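Local coordinates for PmbA-related protein (Thermotoga maritima, PDB 1VL4) that is probably a metallopeptidase of the peptidase U62 (PmbA/TldD) family, at residues G121-E124 with K125-V128; K137-E140 with S141-D145; L245-M248 with E249-I252. All coordinates share one frame; numbering follows the deposited sequence.

Contact 1: G121-E124 with K125-V128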
loop_
_atom_site.group_PDB
_atom_site.type_symbol
_atom_site.label_atom_id
_atom_site.label_comp_id
_atom_site.label_asym_id
_atom_site.label_seq_id
_atom_site.Cartn_x
_atom_site.Cartn_y
_atom_site.Cartn_z
ATOM N N GLY A 121 -16.556 2.987 -24.072
ATOM C CA GLY A 121 -15.796 3.898 -24.923
ATOM C C GLY A 121 -16.127 5.375 -24.794
ATOM O O GLY A 121 -15.591 6.187 -25.510
ATOM N N ARG A 122 -17.000 5.751 -23.883
ATOM C CA ARG A 122 -17.361 7.149 -23.774
ATOM C C ARG A 122 -16.441 7.979 -22.860
ATOM O O ARG A 122 -16.258 9.152 -23.119
ATOM C CB ARG A 122 -18.822 7.281 -23.382
ATOM C CG ARG A 122 -19.766 6.693 -24.466
ATOM C CD ARG A 122 -21.200 7.046 -24.249
ATOM N NE ARG A 122 -21.380 8.488 -24.210
ATOM C CZ ARG A 122 -21.448 9.276 -25.283
ATOM N NH1 ARG A 122 -21.338 8.770 -26.514
ATOM N NH2 ARG A 122 -21.620 10.594 -25.126
ATOM N N PHE A 123 -15.849 7.389 -21.822
ATOM C CA PHE A 123 -14.930 8.177 -20.958
ATOM C C PHE A 123 -13.753 8.693 -21.798
ATOM O O PHE A 123 -13.323 9.833 -21.644
ATOM C CB PHE A 123 -14.443 7.352 -19.720
ATOM C CG PHE A 123 -15.365 7.434 -18.549
ATOM C CD1 PHE A 123 -15.429 8.603 -17.795
ATOM C CD2 PHE A 123 -16.211 6.355 -18.220
ATOM C CE1 PHE A 123 -16.311 8.718 -16.733
ATOM C CE2 PHE A 123 -17.075 6.456 -17.166
ATOM C CZ PHE A 123 -17.142 7.614 -16.406
ATOM N N GLU A 124 -13.264 7.838 -22.706
ATOM C CA GLU A 124 -12.141 8.121 -23.620
ATOM C C GLU A 124 -12.344 9.305 -24.528
ATOM O O GLU A 124 -11.380 9.931 -24.949
ATOM C CB GLU A 124 -11.909 6.939 -24.569
ATOM C CG GLU A 124 -11.038 5.883 -24.003
ATOM C CD GLU A 124 -11.098 4.623 -24.844
ATOM O OE1 GLU A 124 -12.120 3.899 -24.766
ATOM O OE2 GLU A 124 -10.123 4.381 -25.598
ATOM N N LYS A 125 -13.593 9.575 -24.862
ATOM C CA LYS A 125 -13.954 10.727 -25.691
ATOM C C LYS A 125 -13.957 12.089 -24.992
ATOM O O LYS A 125 -13.946 13.108 -25.663
ATOM C CB LYS A 125 -15.333 10.453 -26.307
ATOM C CG LYS A 125 -15.228 9.271 -27.319
ATOM C CD LYS A 125 -16.388 9.238 -28.310
ATOM C CE LYS A 125 -17.665 8.641 -27.695
ATOM N NZ LYS A 125 -17.861 7.228 -28.138
ATOM N N LEU A 126 -13.989 12.116 -23.669
ATOM C CA LEU A 126 -14.025 13.366 -22.945
ATOM C C LEU A 126 -12.719 14.092 -23.070
ATOM O O LEU A 126 -11.666 13.496 -23.037
ATOM C CB LEU A 126 -14.248 13.126 -21.451
ATOM C CG LEU A 126 -15.586 12.584 -21.020
ATOM C CD1 LEU A 126 -15.577 12.492 -19.508
ATOM C CD2 LEU A 126 -16.740 13.455 -21.508
ATOM N N SER A 127 -12.774 15.387 -23.156
ATOM C CA SER A 127 -11.542 16.175 -23.092
ATOM C C SER A 127 -11.151 16.333 -21.625
ATOM O O SER A 127 -11.977 16.109 -20.747
ATOM C CB SER A 127 -11.792 17.559 -23.618
ATOM O OG SER A 127 -12.584 18.249 -22.691
ATOM N N VAL A 128 -9.919 16.735 -21.346
ATOM C CA VAL A 128 -9.507 16.957 -19.954
ATOM C C VAL A 128 -10.232 18.141 -19.314
ATOM O O VAL A 128 -10.450 18.152 -18.120
ATOM C CB VAL A 128 -7.952 17.075 -19.783
ATOM C CG1 VAL A 128 -7.348 18.145 -20.702
ATOM C CG2 VAL A 128 -7.581 17.340 -18.307
#

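Contact 2: K137-E140 with S141-D145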
loop_
_atom_site.group_PDB
_atom_site.type_symbol
_atom_site.label_atom_id
_atom_site.label_comp_id
_atom_site.label_asym_id
_atom_site.label_seq_id
_atom_site.Cartn_x
_atom_site.Cartn_y
_atom_site.Cartn_z
ATOM N N LYS A 137 -17.608 21.075 -10.697
ATOM C CA LYS A 137 -19.007 21.126 -10.466
ATOM C C LYS A 137 -19.358 20.366 -9.178
ATOM O O LYS A 137 -20.184 20.830 -8.407
ATOM C CB LYS A 137 -19.753 20.543 -11.657
ATOM C CG LYS A 137 -21.261 20.670 -11.572
ATOM C CD LYS A 137 -21.716 22.140 -11.751
ATOM C CE LYS A 137 -23.117 22.364 -11.182
ATOM N NZ LYS A 137 -23.492 23.815 -11.146
ATOM N N ALA A 138 -18.715 19.220 -8.934
ATOM C CA ALA A 138 -18.952 18.511 -7.683
ATOM C C ALA A 138 -18.526 19.369 -6.461
ATOM O O ALA A 138 -19.250 19.438 -5.438
ATOM C CB ALA A 138 -18.266 17.194 -7.696
ATOM N N HIS A 139 -17.408 20.081 -6.605
ATOM C CA HIS A 139 -16.921 20.948 -5.546
ATOM C C HIS A 139 -17.912 22.074 -5.272
ATOM O O HIS A 139 -18.179 22.414 -4.112
ATOM C CB HIS A 139 -15.579 21.598 -5.905
ATOM C CG HIS A 139 -15.080 22.532 -4.841
ATOM N ND1 HIS A 139 -15.404 23.875 -4.802
ATOM C CD2 HIS A 139 -14.326 22.299 -3.745
ATOM C CE1 HIS A 139 -14.867 24.426 -3.728
ATOM N NE2 HIS A 139 -14.211 23.488 -3.067
ATOM N N GLU A 140 -18.385 22.693 -6.349
ATOM C CA GLU A 140 -19.247 23.854 -6.274
ATOM C C GLU A 140 -20.536 23.504 -5.552
ATOM O O GLU A 140 -21.009 24.278 -4.698
ATOM C CB GLU A 140 -19.529 24.386 -7.687
ATOM C CG GLU A 140 -20.254 25.711 -7.751
ATOM C CD GLU A 140 -20.824 26.052 -9.139
ATOM O OE1 GLU A 140 -20.632 25.275 -10.115
ATOM O OE2 GLU A 140 -21.483 27.125 -9.232
ATOM N N SER A 141 -21.099 22.336 -5.863
ATOM C CA SER A 141 -22.315 21.875 -5.211
ATOM C C SER A 141 -22.077 21.502 -3.764
ATOM O O SER A 141 -22.932 21.738 -2.932
ATOM C CB SER A 141 -22.911 20.674 -5.947
ATOM O OG SER A 141 -23.102 21.019 -7.298
ATOM N N ALA A 142 -20.930 20.902 -3.462
ATOM C CA ALA A 142 -20.610 20.536 -2.092
ATOM C C ALA A 142 -20.415 21.816 -1.275
ATOM O O ALA A 142 -20.781 21.848 -0.101
ATOM C CB ALA A 142 -19.353 19.670 -2.036
ATOM N N ALA A 143 -19.881 22.864 -1.904
ATOM C CA ALA A 143 -19.542 24.143 -1.187
ATOM C C ALA A 143 -20.699 25.135 -1.019
ATOM O O ALA A 143 -20.619 26.063 -0.199
ATOM C CB ALA A 143 -18.362 24.835 -1.854
ATOM N N LYS A 144 -21.783 24.935 -1.754
ATOM C CA LYS A 144 -22.828 25.928 -1.839
ATOM C C LYS A 144 -23.451 26.327 -0.466
ATOM O O LYS A 144 -23.606 27.498 -0.173
ATOM C CB LYS A 144 -23.945 25.468 -2.790
ATOM C CG LYS A 144 -24.963 26.593 -3.024
ATOM C CD LYS A 144 -26.212 26.145 -3.773
ATOM C CE LYS A 144 -27.500 26.716 -3.135
ATOM N NZ LYS A 144 -27.533 28.218 -2.946
ATOM N N ASP A 145 -23.812 25.352 0.360
ATOM C CA ASP A 145 -24.487 25.634 1.613
ATOM C C ASP A 145 -23.549 26.333 2.616
ATOM O O ASP A 145 -22.436 25.885 2.832
ATOM C CB ASP A 145 -25.018 24.342 2.199
ATOM C CG ASP A 145 -26.113 24.599 3.207
ATOM O OD1 ASP A 145 -25.802 25.176 4.253
ATOM O OD2 ASP A 145 -27.270 24.238 2.941
#

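Contact 3: L245-M248 with E249-I252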
loop_
_atom_site.group_PDB
_atom_site.type_symbol
_atom_site.label_atom_id
_atom_site.label_comp_id
_atom_site.label_asym_id
_atom_site.label_seq_id
_atom_site.Cartn_x
_atom_site.Cartn_y
_atom_site.Cartn_z
ATOM N N LEU A 245 -21.691 -2.086 2.429
ATOM C CA LEU A 245 -20.802 -2.288 1.279
ATOM C C LEU A 245 -19.349 -2.456 1.757
ATOM O O LEU A 245 -18.650 -3.298 1.226
ATOM C CB LEU A 245 -20.859 -1.118 0.276
ATOM C CG LEU A 245 -22.091 -1.057 -0.596
ATOM C CD1 LEU A 245 -22.174 0.295 -1.268
ATOM C CD2 LEU A 245 -22.044 -2.221 -1.606
ATOM N N ASP A 246 -18.901 -1.646 2.710
ATOM C CA ASP A 246 -17.530 -1.830 3.271
ATOM C C ASP A 246 -17.397 -3.057 4.182
ATOM O O ASP A 246 -16.428 -3.839 4.086
ATOM C CB ASP A 246 -17.069 -0.611 4.051
ATOM C CG ASP A 246 -16.956 0.636 3.201
ATOM O OD1 ASP A 246 -16.826 0.539 1.953
ATOM O OD2 ASP A 246 -17.036 1.734 3.807
ATOM N N LEU A 247 -18.384 -3.232 5.054
ATOM C CA LEU A 247 -18.326 -4.285 6.029
ATOM C C LEU A 247 -18.294 -5.646 5.374
ATOM O O LEU A 247 -17.520 -6.518 5.808
ATOM C CB LEU A 247 -19.508 -4.168 7.019
ATOM C CG LEU A 247 -19.406 -5.123 8.225
ATOM C CD1 LEU A 247 -18.167 -4.836 9.062
ATOM C CD2 LEU A 247 -20.613 -4.993 9.084
ATOM N N MET A 248 -19.078 -5.808 4.295
ATOM C CA MET A 248 -19.175 -7.059 3.546
ATOM C C MET A 248 -17.827 -7.533 3.012
ATOM O O MET A 248 -17.676 -8.693 2.653
ATOM C CB MET A 248 -20.052 -6.887 2.288
ATOM C CG MET A 248 -21.500 -6.957 2.500
ATOM S SD MET A 248 -22.275 -6.441 0.944
ATOM C CE MET A 248 -22.027 -7.788 -0.185
ATOM N N GLU A 249 -16.905 -6.613 2.790
ATOM C CA GLU A 249 -15.594 -6.996 2.310
ATOM C C GLU A 249 -14.911 -8.000 3.204
ATOM O O GLU A 249 -14.103 -8.805 2.716
ATOM C CB GLU A 249 -14.702 -5.763 2.149
ATOM C CG GLU A 249 -15.342 -4.850 1.101
ATOM C CD GLU A 249 -14.339 -4.275 0.202
ATOM O OE1 GLU A 249 -13.696 -3.303 0.651
ATOM O OE2 GLU A 249 -14.180 -4.827 -0.923
ATOM N N MET A 250 -15.235 -7.985 4.498
ATOM C CA MET A 250 -14.610 -8.958 5.411
ATOM C C MET A 250 -15.133 -10.396 5.206
ATOM O O MET A 250 -14.582 -11.363 5.731
ATOM C CB MET A 250 -14.734 -8.476 6.842
ATOM C CG MET A 250 -16.033 -8.845 7.572
ATOM S SD MET A 250 -15.946 -8.242 9.288
ATOM C CE MET A 250 -14.802 -9.395 10.065
ATOM N N PHE A 251 -16.177 -10.540 4.397
ATOM C CA PHE A 251 -16.695 -11.857 4.052
ATOM C C PHE A 251 -15.841 -12.521 2.963
ATOM O O PHE A 251 -15.829 -13.731 2.808
ATOM C CB PHE A 251 -18.127 -11.687 3.564
ATOM C CG PHE A 251 -18.920 -12.964 3.502
ATOM C CD1 PHE A 251 -19.026 -13.791 4.601
ATOM C CD2 PHE A 251 -19.566 -13.325 2.339
ATOM C CE1 PHE A 251 -19.772 -14.987 4.523
ATOM C CE2 PHE A 251 -20.318 -14.479 2.258
ATOM C CZ PHE A 251 -20.433 -15.310 3.350
ATOM N N ILE A 252 -15.116 -11.718 2.216
ATOM C CA ILE A 252 -14.452 -12.211 1.001
ATOM C C ILE A 252 -13.345 -13.264 1.307
ATOM O O ILE A 252 -13.390 -14.363 0.748
ATOM C CB ILE A 252 -13.983 -11.040 0.124
ATOM C CG1 ILE A 252 -15.192 -10.388 -0.571
ATOM C CG2 ILE A 252 -12.912 -11.518 -0.884
ATOM C CD1 ILE A 252 -14.860 -9.069 -1.360
#

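Contact 1: G121-E124 with K125-V128
With chi1 of -67° the CG of Lys125 lies opposite its own carbonyl carbon, and bends at chi3 and chi4 fold the chain back over Gly121 and Arg122. The chain here makes a short turn with i to i+3 hydrogen bonds, in the loop that leads into helix 128-143. Two backbone bonds close it. Lys125 N donates to Arg122 O at 3.2 Å, with a bent N-H...O angle of 137°. Leu126 N donates to Phe123 O at 3.1 Å and is straighter. In both, the donor stands well above the carbonyl plane, consistent with the tight winding of the turn.

The lysine chain lies along the outside of this turn. Its CG rests 3.6 Å from Gly121 O. Its CE meets Arg122 NH1 at 3.9 Å, approaching the guanidinium at a slant. Lys125 NZ ends 4.1 Å from the same NH1, so two positive groups come close together at the surface. The charge of Arg122 is probably offset by its salt bridge from NE to Glu206. Gly121 has a phi of +91°, where a CB would press against the carbonyl oxygen of the preceding residue.

Phe123 and Leu126 make the apolar part of the turn. Phe123 is buried and packs on Tyr156 of strand 148-167 and on Pro205 and Leu208 of nearby loops. Leu126 also touches Tyr156, so the pair fastens the turn to the long antiparallel sheet. Ser127 then takes the N-cap position of the helix. Leu126 CB lies 3.4 Å from Phe123 O, and the two side chains meet where Leu126 CD1 comes within 4.3 Å of Phe123 CD1, at an oblique angle to the ring.

Contact 2: K137-E140 with S141-D145
Ser141 folds back onto the preceding turn of helix 128-143 and grips Lys137 O. Its CB lies 3.7 Å from that oxygen. Its OG, set beside its own backbone N by a chi1 of -55°, donates to Lys137 O at 3.1 Å. Ser141 N donates to the same oxygen, also at 3.1 Å and nearly straight at 163°. The two donors come from opposite faces of the carbonyl plane, so one oxygen takes two bonds. The OG also lies 4.1 Å from Lys137 CE. Were Ser141 an alanine, the hydroxyl would be gone, and Lys137 O would probably keep only the backbone bond of the two.

Lys137 bends at chi2, and its NZ forms a salt bridge with Glu140 OE1 at 3.4 Å, its hydrogen bond weak. His139 CE1 meets Ala143 CB at 4.0 Å. His139 packs on Val151 and Val154, Ala138 on Val154 and Ala142 on Val151 of strand 148-167. Lys137 and Ser141 also meet Glu211 of helix 210-223. This is the last part of an amphipathic helix: Ala138 and Ala142 face the sheet, Lys137 and Glu140 are exposed, and a serine hydroxyl bonds back to the i-4 carbonyl.

Contact 3: L245-M248 with E249-I252
Leu247 lies alongside Met250, both side chains pointing the same way, with Leu247 CD1 4.1 Å from Met250 SD. A chi1 of 86° places the methionine CG between its backbone N and carbonyl carbon, and this brings CG to 3.3 Å from Leu247 O. The pair packs on Phe412 of helix 412-417, and Leu247 also touches Leu415.

The backbone is tightly wound here. Met250 N donates to Leu247 O at 3.0 Å, and this is the straightest of the three bonds, at 161°. Glu249 N bonds to Asp246 O at 3.1 Å, and Phe251 N bonds to Met248 O at 2.9 Å. All three donors stand above the carbonyl planes. The side chain of Glu249 stays close to the preceding turn. Its CG lies 3.3 Å from Asp246 O and 3.7 Å from Leu245 O.

Met248 packs on Thr432 and Ala434 of strand 432-434 and, like Phe251, on Leu346 of strand 345-348, while Phe251 also touches Leu416 of helix 412-417. Thr432 bonds to Leu245 O through its hydroxyl, and Ser380 bonds to Met250 O in the same way. The run of i to i+3 bonds is the mark of a 3-10 turn that follows helix 241-247 and leads toward helix 252-255.

In the fold
Contact 1 lies at the surface, contact 2 is partly buried and contact 3 is buried, with its centre about 9 Å from the centre of the chain. Contacts 1 and 2 both belong to the central PmbA/TldA domain. Contact 1 leads into helix 128-143 and contact 2 lies near its end, and both rest on strand 148-167. Their centres are about 23 Å apart. Contact 3 belongs to the C-terminal domain, about 31 Å or more from either, centre to centre. Contacts 1 and 3 share i to i+3 bonding, whereas contact 2 is mainly alpha-helical. Charged side chains mark the outer faces of contacts 1 and 2; leucine, methionine and phenylalanine dominate contact 3.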